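Local coordinates for protein nicastrin (Dictyostelium purpureum, PDB 4R12) that probably serves as an essential subunit of gamma-secretase, the complex that cleaves integral membrane proteins such as Notch receptors within the membrane, at residues 37-43 / 171-177; 92-98 / 141-147. All coordinates share one frame; numbering follows the deposited sequence.

Contact 1 of 2, residues 37-43 / 171-177; sequences SSKHGGN and AELDSFM
Asn43 and Leu173 form an antiparallel hydrogen-bonded pair: Asn43 N gives its hydrogen to Leu173 O at 2.9 Å, and Leu173 N returns one to Asn43 O at 2.7 Å. Ahead of this pair in the chain, a type II beta turn from Lys39 to Gly42 loops out from 171-177, and before it Ser38 N reaches Ser175 O from above the plane of that carbonyl. Glycine suits the turn: Gly41 and Gly42 adopt positive phi, and a side chain on Gly42 would collide with Asp174 OD1. Lys39 O accepts Gly42 N and Ser38 OG from opposite faces of its plane, while Asn43 OD1 takes Lys39 N in its own carbonyl plane, bracing the loop from within. The pairing starts strand 43-50 against strand 169-174 in the small lobe of nicastrin, and on its other flank 169-174 runs beside strand 581-586.

Short hydroxyl side chains suit the loop because they are small enough to lie against the neighbouring chain and can both accept and donate a hydrogen bond. Ser38 OG, placed between its own N and carbonyl carbon (chi1 67°), accepts Ser175 N at 2.9 Å. Ser37 OG accepts Met177 N at 3.0 Å, with the N-H pointing at it within 18° of straight, and donates to a lone pair of Ser38 O. Replacing Ser37 by alanine removes the hydroxyl, which would probably leave Met177 N without this acceptor and Ser38 O without its hydroxyl donor. Met177 lays its CB and CG alongside Ser37 CB. At the exposed end His40 and Phe176 make a T-shaped stack, planes at 86°: His40 CD2 sits 4.0 Å above the centre of the Phe176 ring, whose CD1 also touches His40 CA.

Contact 2 of 2, residues 92-98 / 141-147; sequences EGIIVLT and FPIFAID
Strands 92-96 and 143-146 run parallel, their axes 4.6 Å apart at closest approach and inclined by 20°, with Ile94, Ile95 and Val96 paired to Ile143, Phe144 and Ala145. Ile94 N to Pro142 O, Phe144 N to Ile94 O and Val96 N to Phe144 O form the ladder, which ends in a weak bond from Ile146 N to Val96 O. Beta-branched residues suit these extended strands and pack closely on both faces. On one, Ile94 and Ile143 lie side by side, with Val96 CG2 against Ile143 CG2 and the single methyl of Ala145 lying beside Val96 CB. Ile94 CD1 reaches Phe141 CE1 at 3.5 Å; Phe141 CG stands between its own N and carbonyl carbon (chi1 53°), which turns the ring toward Gly93 and Ile94. On the other face Ile146 CD1 meets Ile95 CG2 at 3.5 Å and Leu97 CD2 at 4.0 Å. Where the strands part, Thr98 OG1 donates to Ile146 O at 2.6 Å, in the carbonyl plane, replacing a backbone rung with a side-chain one. Asp147 then N-caps helix 148-160, its OD1 also bonded to Thr150, and Ser151 OG bonds to Thr98 N. Strand 90-96 is flanked by strand 67-72 on its far edge, and strand 143-146 by strand 21-29, so the pair lies inside the sheet.

Overall arrangement
Both contacts belong to the small lobe and reach the same sheet, with contact 2 nested along the chain inside the loop closed by contact 1; their centres lie about 12 Å apart. Contact 2 is buried and mostly aliphatic, a parallel strand pair within the sheet, whereas contact 1 is partly buried, setting a serine- and glycine-rich loop and the start of strand 43-50 against the end of strand 169-174, with His40 and Phe176 exposed. Chemistry follows place: serine hydroxyls supplement the backbone bonds in the loop, while branched hydrocarbon surrounds the ladder of contact 2. The two meet where Leu173 CD2 and Asp174 O pack on the Phe144 ring, Ser175 touches Pro142, and Asn43 ND2 probably bonds weakly to Glu92 OE1.

Contact 1 of 2, residues 37-43 / 171-177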
loop_
_atom_site.group_PDB
_atom_site.type_symbol
_atom_site.label_atom_id
_atom_site.label_comp_id
_atom_site.label_asym_id
_atom_site.label_seq_id
_atom_site.Cartn_x
_atom_site.Cartn_y
_atom_site.Cartn_z
ATOM N N SER A 37 9.269 -19.833 1.682
ATOM C CA SER A 37 8.747 -20.803 0.744
ATOM C C SER A 37 8.638 -22.145 1.440
ATOM O O SER A 37 9.394 -22.430 2.364
ATOM C CB SER A 37 9.649 -20.919 -0.486
ATOM O OG SER A 37 9.160 -21.912 -1.371
ATOM N N SER A 38 7.686 -22.964 1.013
ATOM C CA SER A 38 7.717 -24.361 1.404
ATOM C C SER A 38 8.690 -25.100 0.497
ATOM O O SER A 38 9.107 -24.580 -0.547
ATOM C CB SER A 38 6.324 -24.994 1.320
ATOM O OG SER A 38 5.889 -25.073 -0.022
ATOM N N LYS A 39 9.075 -26.302 0.906
ATOM C CA LYS A 39 9.791 -27.189 0.009
ATOM C C LYS A 39 8.841 -27.614 -1.100
ATOM O O LYS A 39 7.608 -27.464 -0.990
ATOM C CB LYS A 39 10.332 -28.415 0.755
ATOM C CG LYS A 39 11.545 -28.135 1.644
ATOM C CD LYS A 39 12.805 -27.951 0.816
ATOM C CE LYS A 39 14.052 -27.724 1.679
ATOM N NZ LYS A 39 13.865 -28.254 3.059
ATOM N N HIS A 40 9.416 -28.124 -2.180
ATOM C CA HIS A 40 8.625 -28.734 -3.231
ATOM C C HIS A 40 7.811 -29.873 -2.615
ATOM O O HIS A 40 8.376 -30.757 -1.974
ATOM C CB HIS A 40 9.531 -29.247 -4.356
ATOM C CG HIS A 40 8.790 -29.624 -5.600
ATOM N ND1 HIS A 40 8.559 -30.933 -5.960
ATOM C CD2 HIS A 40 8.227 -28.864 -6.567
ATOM C CE1 HIS A 40 7.891 -30.966 -7.099
ATOM N NE2 HIS A 40 7.676 -29.722 -7.488
ATOM N N GLY A 41 6.488 -29.826 -2.769
ATOM C CA GLY A 41 5.625 -30.841 -2.191
ATOM C C GLY A 41 5.101 -30.489 -0.806
ATOM O O GLY A 41 4.403 -31.281 -0.183
ATOM N N GLY A 42 5.463 -29.312 -0.312
ATOM C CA GLY A 42 4.934 -28.813 0.950
ATOM C C GLY A 42 5.684 -29.258 2.195
ATOM O O GLY A 42 6.565 -30.114 2.138
ATOM N N ASN A 43 5.333 -28.669 3.330
ATOM C CA ASN A 43 5.970 -29.001 4.603
ATOM C C ASN A 43 4.933 -29.451 5.620
ATOM O O ASN A 43 3.884 -28.827 5.770
ATOM C CB ASN A 43 6.742 -27.801 5.162
ATOM C CG ASN A 43 7.991 -27.465 4.362
ATOM O OD1 ASN A 43 7.917 -27.112 3.184
ATOM N ND2 ASN A 43 9.145 -27.538 5.015
ATOM N N ALA A 171 -0.058 -30.629 10.828
ATOM C CA ALA A 171 -0.504 -29.806 9.703
ATOM C C ALA A 171 0.463 -29.865 8.532
ATOM O O ALA A 171 1.630 -30.208 8.695
ATOM C CB ALA A 171 -0.695 -28.354 10.138
ATOM N N GLU A 172 -0.041 -29.531 7.348
ATOM C CA GLU A 172 0.805 -29.373 6.177
ATOM C C GLU A 172 0.615 -27.992 5.572
ATOM O O GLU A 172 -0.512 -27.542 5.357
ATOM C CB GLU A 172 0.518 -30.455 5.127
ATOM C CG GLU A 172 1.183 -30.185 3.782
ATOM C CD GLU A 172 1.008 -31.326 2.795
ATOM O OE1 GLU A 172 0.967 -32.490 3.235
ATOM O OE2 GLU A 172 0.910 -31.058 1.580
ATOM N N LEU A 173 1.736 -27.332 5.301
ATOM C CA LEU A 173 1.754 -26.022 4.670
ATOM C C LEU A 173 2.332 -26.103 3.250
ATOM O O LEU A 173 3.504 -26.447 3.059
ATOM C CB LEU A 173 2.575 -25.031 5.519
ATOM C CG LEU A 173 2.039 -24.489 6.852
ATOM C CD1 LEU A 173 1.776 -25.585 7.881
ATOM C CD2 LEU A 173 2.999 -23.435 7.430
ATOM N N ASP A 174 1.507 -25.782 2.262
ATOM C CA ASP A 174 1.918 -25.731 0.861
ATOM C C ASP A 174 2.037 -24.290 0.378
ATOM O O ASP A 174 1.035 -23.571 0.301
ATOM C CB ASP A 174 0.914 -26.468 -0.036
ATOM C CG ASP A 174 0.689 -27.896 0.388
ATOM O OD1 ASP A 174 1.683 -28.598 0.655
ATOM O OD2 ASP A 174 -0.485 -28.317 0.451
ATOM N N SER A 175 3.254 -23.872 0.056
ATOM C CA SER A 175 3.481 -22.559 -0.530
ATOM C C SER A 175 4.804 -22.568 -1.268
ATOM O O SER A 175 5.742 -21.870 -0.894
ATOM C CB SER A 175 3.458 -21.458 0.544
ATOM O OG SER A 175 4.511 -21.621 1.483
ATOM N N PHE A 176 4.879 -23.378 -2.323
ATOM C CA PHE A 176 6.110 -23.507 -3.082
ATOM C C PHE A 176 6.344 -22.320 -3.998
ATOM O O PHE A 176 5.548 -22.059 -4.896
ATOM C CB PHE A 176 6.131 -24.781 -3.926
ATOM C CG PHE A 176 7.388 -24.915 -4.741
ATOM C CD1 PHE A 176 8.596 -25.203 -4.120
ATOM C CD2 PHE A 176 7.375 -24.713 -6.112
ATOM C CE1 PHE A 176 9.766 -25.303 -4.854
ATOM C CE2 PHE A 176 8.547 -24.817 -6.861
ATOM C CZ PHE A 176 9.740 -25.110 -6.229
ATOM N N MET A 177 7.454 -21.622 -3.766
ATOM C CA MET A 177 7.827 -20.446 -4.539
ATOM C C MET A 177 8.804 -20.824 -5.640
ATOM O O MET A 177 9.909 -21.286 -5.368
ATOM C CB MET A 177 8.435 -19.374 -3.622
ATOM C CG MET A 177 7.489 -18.916 -2.508
ATOM S SD MET A 177 6.120 -17.917 -3.135
ATOM C CE MET A 177 4.754 -18.591 -2.184
HETATM O O HOH W 1 11.669 -22.219 -3.686
#

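Contact 2 of 2, residues 92-98 / 141-147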
loop_
_atom_site.group_PDB
_atom_site.type_symbol
_atom_site.label_atom_id
_atom_site.label_comp_id
_atom_site.label_asym_id
_atom_site.label_seq_id
_atom_site.Cartn_x
_atom_site.Cartn_y
_atom_site.Cartn_z
ATOM N N GLU A 92 9.727 -27.266 10.514
ATOM C CA GLU A 92 9.237 -27.464 9.147
ATOM C C GLU A 92 8.268 -26.364 8.708
ATOM O O GLU A 92 7.893 -26.268 7.541
ATOM C CB GLU A 92 8.575 -28.834 9.020
ATOM C CG GLU A 92 9.547 -29.995 9.194
ATOM C CD GLU A 92 10.587 -30.070 8.083
ATOM O OE1 GLU A 92 10.393 -29.418 7.035
ATOM O OE2 GLU A 92 11.603 -30.789 8.257
ATOM N N GLY A 93 7.869 -25.522 9.644
ATOM C CA GLY A 93 6.963 -24.450 9.292
ATOM C C GLY A 93 6.466 -23.744 10.523
ATOM O O GLY A 93 6.634 -24.238 11.637
ATOM N N ILE A 94 5.857 -22.583 10.321
ATOM C CA ILE A 94 5.280 -21.822 11.420
ATOM C C ILE A 94 3.872 -21.368 11.059
ATOM O O ILE A 94 3.610 -20.966 9.922
ATOM C CB ILE A 94 6.158 -20.599 11.776
ATOM C CG1 ILE A 94 7.478 -21.064 12.392
ATOM C CG2 ILE A 94 5.446 -19.655 12.745
ATOM C CD1 ILE A 94 8.487 -19.954 12.553
ATOM N N ILE A 95 2.965 -21.465 12.028
ATOM C CA ILE A 95 1.635 -20.884 11.912
ATOM C C ILE A 95 1.509 -19.777 12.941
ATOM O O ILE A 95 1.746 -19.996 14.134
ATOM C CB ILE A 95 0.528 -21.919 12.137
ATOM C CG1 ILE A 95 0.644 -23.044 11.110
ATOM C CG2 ILE A 95 -0.842 -21.257 12.076
ATOM C CD1 ILE A 95 -0.332 -24.192 11.338
ATOM N N VAL A 96 1.155 -18.586 12.476
ATOM C CA VAL A 96 1.000 -17.446 13.372
ATOM C C VAL A 96 -0.482 -17.200 13.630
ATOM O O VAL A 96 -1.279 -17.023 12.700
ATOM C CB VAL A 96 1.670 -16.170 12.805
ATOM C CG1 VAL A 96 1.405 -14.962 13.726
ATOM C CG2 VAL A 96 3.183 -16.405 12.614
ATOM N N LEU A 97 -0.841 -17.197 14.908
ATOM C CA LEU A 97 -2.222 -17.030 15.330
ATOM C C LEU A 97 -2.603 -15.550 15.348
ATOM O O LEU A 97 -1.799 -14.699 15.732
ATOM C CB LEU A 97 -2.421 -17.650 16.720
ATOM C CG LEU A 97 -1.998 -19.120 16.879
ATOM C CD1 LEU A 97 -1.964 -19.489 18.353
ATOM C CD2 LEU A 97 -2.932 -20.050 16.118
ATOM N N THR A 98 -3.822 -15.248 14.929
ATOM C CA THR A 98 -4.296 -13.869 14.953
ATOM C C THR A 98 -5.555 -13.707 15.799
ATOM O O THR A 98 -6.268 -12.718 15.627
ATOM C CB THR A 98 -4.601 -13.348 13.535
ATOM O OG1 THR A 98 -5.723 -14.068 13.000
ATOM C CG2 THR A 98 -3.396 -13.544 12.619
ATOM N N PHE A 141 11.567 -22.304 5.228
ATOM C CA PHE A 141 10.370 -23.053 5.586
ATOM C C PHE A 141 9.181 -22.113 5.457
ATOM O O PHE A 141 9.358 -20.896 5.531
ATOM C CB PHE A 141 10.470 -23.618 7.013
ATOM C CG PHE A 141 10.818 -22.589 8.065
ATOM C CD1 PHE A 141 9.846 -21.738 8.586
ATOM C CD2 PHE A 141 12.113 -22.487 8.552
ATOM C CE1 PHE A 141 10.176 -20.800 9.553
ATOM C CE2 PHE A 141 12.441 -21.557 9.526
ATOM C CZ PHE A 141 11.474 -20.714 10.027
ATOM N N PRO A 142 7.972 -22.662 5.266
ATOM C CA PRO A 142 6.829 -21.766 5.074
ATOM C C PRO A 142 6.308 -21.180 6.387
ATOM O O PRO A 142 6.404 -21.805 7.454
ATOM C CB PRO A 142 5.787 -22.674 4.427
ATOM C CG PRO A 142 6.102 -24.032 4.980
ATOM C CD PRO A 142 7.592 -24.080 5.136
ATOM N N ILE A 143 5.775 -19.965 6.299
ATOM C CA ILE A 143 5.110 -19.338 7.423
ATOM C C ILE A 143 3.731 -18.859 6.957
ATOM O O ILE A 143 3.619 -18.150 5.950
ATOM C CB ILE A 143 5.930 -18.148 8.008
ATOM C CG1 ILE A 143 7.379 -18.577 8.277
ATOM C CG2 ILE A 143 5.289 -17.626 9.292
ATOM C CD1 ILE A 143 8.242 -17.493 8.942
ATOM N N PHE A 144 2.689 -19.296 7.659
ATOM C CA PHE A 144 1.323 -18.823 7.403
ATOM C C PHE A 144 0.740 -18.124 8.618
ATOM O O PHE A 144 0.902 -18.599 9.750
ATOM C CB PHE A 144 0.367 -19.978 7.058
ATOM C CG PHE A 144 0.559 -20.586 5.692
ATOM C CD1 PHE A 144 1.801 -20.988 5.250
ATOM C CD2 PHE A 144 -0.536 -20.839 4.884
ATOM C CE1 PHE A 144 1.957 -21.596 4.006
ATOM C CE2 PHE A 144 -0.385 -21.447 3.640
ATOM C CZ PHE A 144 0.868 -21.822 3.205
ATOM N N ALA A 145 0.006 -17.037 8.385
ATOM C CA ALA A 145 -0.952 -16.569 9.361
ATOM C C ALA A 145 -2.321 -17.158 9.009
ATOM O O ALA A 145 -2.549 -17.590 7.875
ATOM C CB ALA A 145 -1.014 -15.038 9.395
ATOM N N ILE A 146 -3.222 -17.180 9.984
ATOM C CA ILE A 146 -4.568 -17.702 9.779
ATOM C C ILE A 146 -5.554 -16.755 10.445
ATOM O O ILE A 146 -5.180 -16.021 11.361
ATOM C CB ILE A 146 -4.739 -19.128 10.349
ATOM C CG1 ILE A 146 -4.040 -19.253 11.705
ATOM C CG2 ILE A 146 -4.193 -20.173 9.360
ATOM C CD1 ILE A 146 -4.295 -20.568 12.393
ATOM N N ASP A 147 -6.807 -16.770 9.994
ATOM C CA ASP A 147 -7.782 -15.803 10.495
ATOM C C ASP A 147 -8.178 -16.096 11.935
ATOM O O ASP A 147 -7.708 -17.053 12.549
ATOM C CB ASP A 147 -9.026 -15.740 9.591
ATOM C CG ASP A 147 -9.944 -16.960 9.722
ATOM O OD1 ASP A 147 -9.707 -17.860 10.547
ATOM O OD2 ASP A 147 -10.947 -17.003 8.988
#